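Putative periplasmic protein (Salmonella enterica, PDB 3OE3) inhibits C-type lysozymes in the periplasm, and so probably shields the bacterial cell wall from lysozymes of the host. Local coordinates at the interface of chains A and B. Residues are numbered along the deposited sequence; one frame, centred on the assembly and turned at random. Chains: chain A/B, Putative periplasmic protein.

The interface of chains A and B. Residues chain A 4, 23, 25, 27, 29, 31; chain B 4-5, 23, 25-26.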
loop_
_atom_site.group_PDB
_atom_site.type_symbol
_atom_site.label_atom_id
_atom_site.label_comp_id
_atom_site.label_asym_id
_atom_site.label_seq_id
_atom_site.Cartn_x
_atom_site.Cartn_y
_atom_site.Cartn_z
ATOM N N GLU A 4 -7.470 -9.260 -5.802
ATOM C CA GLU A 4 -8.198 -8.470 -4.818
ATOM C C GLU A 4 -7.632 -7.077 -4.587
ATOM O O GLU A 4 -8.110 -6.356 -3.724
ATOM C CB GLU A 4 -8.235 -9.231 -3.491
ATOM C CG GLU A 4 -9.104 -10.488 -3.578
ATOM C CD GLU A 4 -8.757 -11.516 -2.535
ATOM O OE1 GLU A 4 -7.633 -12.060 -2.568
ATOM O OE2 GLU A 4 -9.618 -11.803 -1.687
ATOM N N VAL A 23 -8.251 -2.467 -1.763
ATOM C CA VAL A 23 -8.274 -3.901 -1.581
ATOM C C VAL A 23 -9.728 -4.286 -1.387
ATOM O O VAL A 23 -10.452 -3.634 -0.646
ATOM C CB VAL A 23 -7.470 -4.342 -0.339
ATOM C CG1 VAL A 23 -7.623 -5.845 -0.113
ATOM C CG2 VAL A 23 -5.995 -3.967 -0.497
ATOM N N THR A 25 -11.647 -7.884 -0.619
ATOM C CA THR A 25 -11.445 -9.315 -0.487
ATOM C C THR A 25 -12.670 -10.072 -0.951
ATOM O O THR A 25 -13.767 -9.521 -1.002
ATOM C CB THR A 25 -11.099 -9.757 0.954
ATOM O OG1 THR A 25 -12.280 -9.750 1.769
ATOM C CG2 THR A 25 -10.031 -8.845 1.561
ATOM N N ALA A 27 -14.258 -12.126 0.603
ATOM C CA ALA A 27 -15.210 -12.256 1.705
ATOM C C ALA A 27 -15.950 -10.953 2.006
ATOM O O ALA A 27 -16.781 -10.906 2.913
ATOM C CB ALA A 27 -14.522 -12.777 2.952
ATOM N N ASN A 29 -14.559 -7.688 2.521
ATOM C CA ASN A 29 -13.883 -6.667 3.317
ATOM C C ASN A 29 -13.145 -5.722 2.399
ATOM O O ASN A 29 -12.408 -6.160 1.518
ATOM C CB ASN A 29 -12.885 -7.302 4.288
ATOM C CG ASN A 29 -13.571 -8.116 5.372
ATOM O OD1 ASN A 29 -14.738 -7.878 5.697
ATOM N ND2 ASN A 29 -12.852 -9.076 5.935
ATOM N N TYR A 31 -10.666 -2.261 1.854
ATOM C CA TYR A 31 -9.624 -1.450 2.476
ATOM C C TYR A 31 -9.098 -0.441 1.474
ATOM O O TYR A 31 -9.316 -0.568 0.279
ATOM C CB TYR A 31 -8.463 -2.339 2.957
ATOM C CG TYR A 31 -8.833 -3.455 3.926
ATOM C CD1 TYR A 31 -8.880 -3.232 5.294
ATOM C CD2 TYR A 31 -9.123 -4.734 3.462
ATOM C CE1 TYR A 31 -9.209 -4.258 6.183
ATOM C CE2 TYR A 31 -9.450 -5.757 4.331
ATOM C CZ TYR A 31 -9.497 -5.513 5.690
ATOM O OH TYR A 31 -9.831 -6.529 6.554
ATOM N N GLU B 4 -6.252 -8.709 8.590
ATOM C CA GLU B 4 -5.854 -8.978 7.207
ATOM C C GLU B 4 -4.762 -8.060 6.664
ATOM O O GLU B 4 -4.103 -8.398 5.675
ATOM C CB GLU B 4 -7.057 -8.897 6.271
ATOM C CG GLU B 4 -8.094 -9.964 6.529
ATOM C CD GLU B 4 -9.216 -9.957 5.513
ATOM O OE1 GLU B 4 -9.950 -8.947 5.437
ATOM O OE2 GLU B 4 -9.376 -10.980 4.809
ATOM N N ILE B 5 -4.587 -6.901 7.284
ATOM C CA ILE B 5 -3.599 -5.954 6.791
ATOM C C ILE B 5 -2.653 -5.576 7.927
ATOM O O ILE B 5 -3.082 -5.326 9.060
ATOM C CB ILE B 5 -4.250 -4.698 6.179
ATOM C CG1 ILE B 5 -5.307 -5.081 5.143
ATOM C CG2 ILE B 5 -3.201 -3.841 5.489
ATOM C CD1 ILE B 5 -5.494 -4.039 4.059
ATOM N N VAL B 23 -0.907 -7.795 2.901
ATOM C CA VAL B 23 -2.321 -8.159 2.911
ATOM C C VAL B 23 -2.396 -9.676 2.890
ATOM O O VAL B 23 -1.884 -10.327 1.981
ATOM C CB VAL B 23 -3.055 -7.601 1.686
ATOM C CG1 VAL B 23 -4.552 -8.009 1.713
ATOM C CG2 VAL B 23 -2.897 -6.078 1.630
ATOM N N THR B 25 -5.349 -12.359 3.268
ATOM C CA THR B 25 -6.805 -12.439 3.415
ATOM C C THR B 25 -7.184 -13.668 4.228
ATOM O O THR B 25 -6.397 -14.610 4.366
ATOM C CB THR B 25 -7.556 -12.468 2.058
ATOM O OG1 THR B 25 -7.402 -13.747 1.437
ATOM C CG2 THR B 25 -7.035 -11.370 1.107
ATOM N N GLU B 26 -8.390 -13.632 4.773
ATOM C CA GLU B 26 -8.912 -14.735 5.566
ATOM C C GLU B 26 -8.862 -16.069 4.820
ATOM O O GLU B 26 -8.643 -17.120 5.429
ATOM C CB GLU B 26 -10.341 -14.416 5.992
ATOM C CG GLU B 26 -10.459 -13.125 6.772
ATOM C CD GLU B 26 -11.893 -12.675 6.945
ATOM O OE1 GLU B 26 -12.650 -12.671 5.949
ATOM O OE2 GLU B 26 -12.259 -12.314 8.082
HETATM O O HOH W 1 -9.480 -13.947 -0.247
HETATM O O HOH W 2 -11.759 -11.552 3.706
#
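A:Tyr31 and B:Ile5 form the tight part of this patch, where two copies of the lysozyme inhibitor pack about a two-fold axis; the interface may belong to the crystal rather than to a physiological dimer. The two side chains lie antiparallel alongside one another, and B:Ile5 lays its terminal methyl CD1 on one face of the phenol ring, 3.4 Å from A:Tyr31 CG and nearer the rim than the centre. Isoleucine supplies an apolar, branched chain whose CG1 arm, anti to its own carbonyl carbon (chi1 -52°), points that methyl over the ring. Tyrosine offers an apolar face to it and a polar tip to B:Glu4. The carboxylate oxygen OE1 of B:Glu4 lies in the ring plane at its edge and takes the hydroxyl OH of A:Tyr31 at 2.7 Å, through the lone pair anti to OE2. Glutamate suits this place because a carboxylate can accept from several donors at once. The planar amide of A:Asn29 brings an N-H of ND2 to B:Glu4 OE1 at 2.9 Å, from above the carboxylate plane, the two flat groups standing 89° apart. Within chain B, the backbone N of B:Glu26 donates to B:Glu4 OE2 at 2.8 Å, so both oxygens are gripped and the carboxylate's rotation is fixed; such donors would favour its charged form. Beside this cluster the short, branched valines meet more loosely, methyl to methyl without polar demands, A:Val23 CG1 lying 4.2 Å from B:Val23 CG1. The threonines serve two purposes: their CG2 methyls touch across the interface, while their hydroxyls bind water. At this wetter margin, one water joins OE2 of A:Glu4 to the hydroxyl of B:Thr25. The other joins A:Thr25 OG1 to B:Glu4 OE2 and lies 2.7 Å from B:Glu26 OE1.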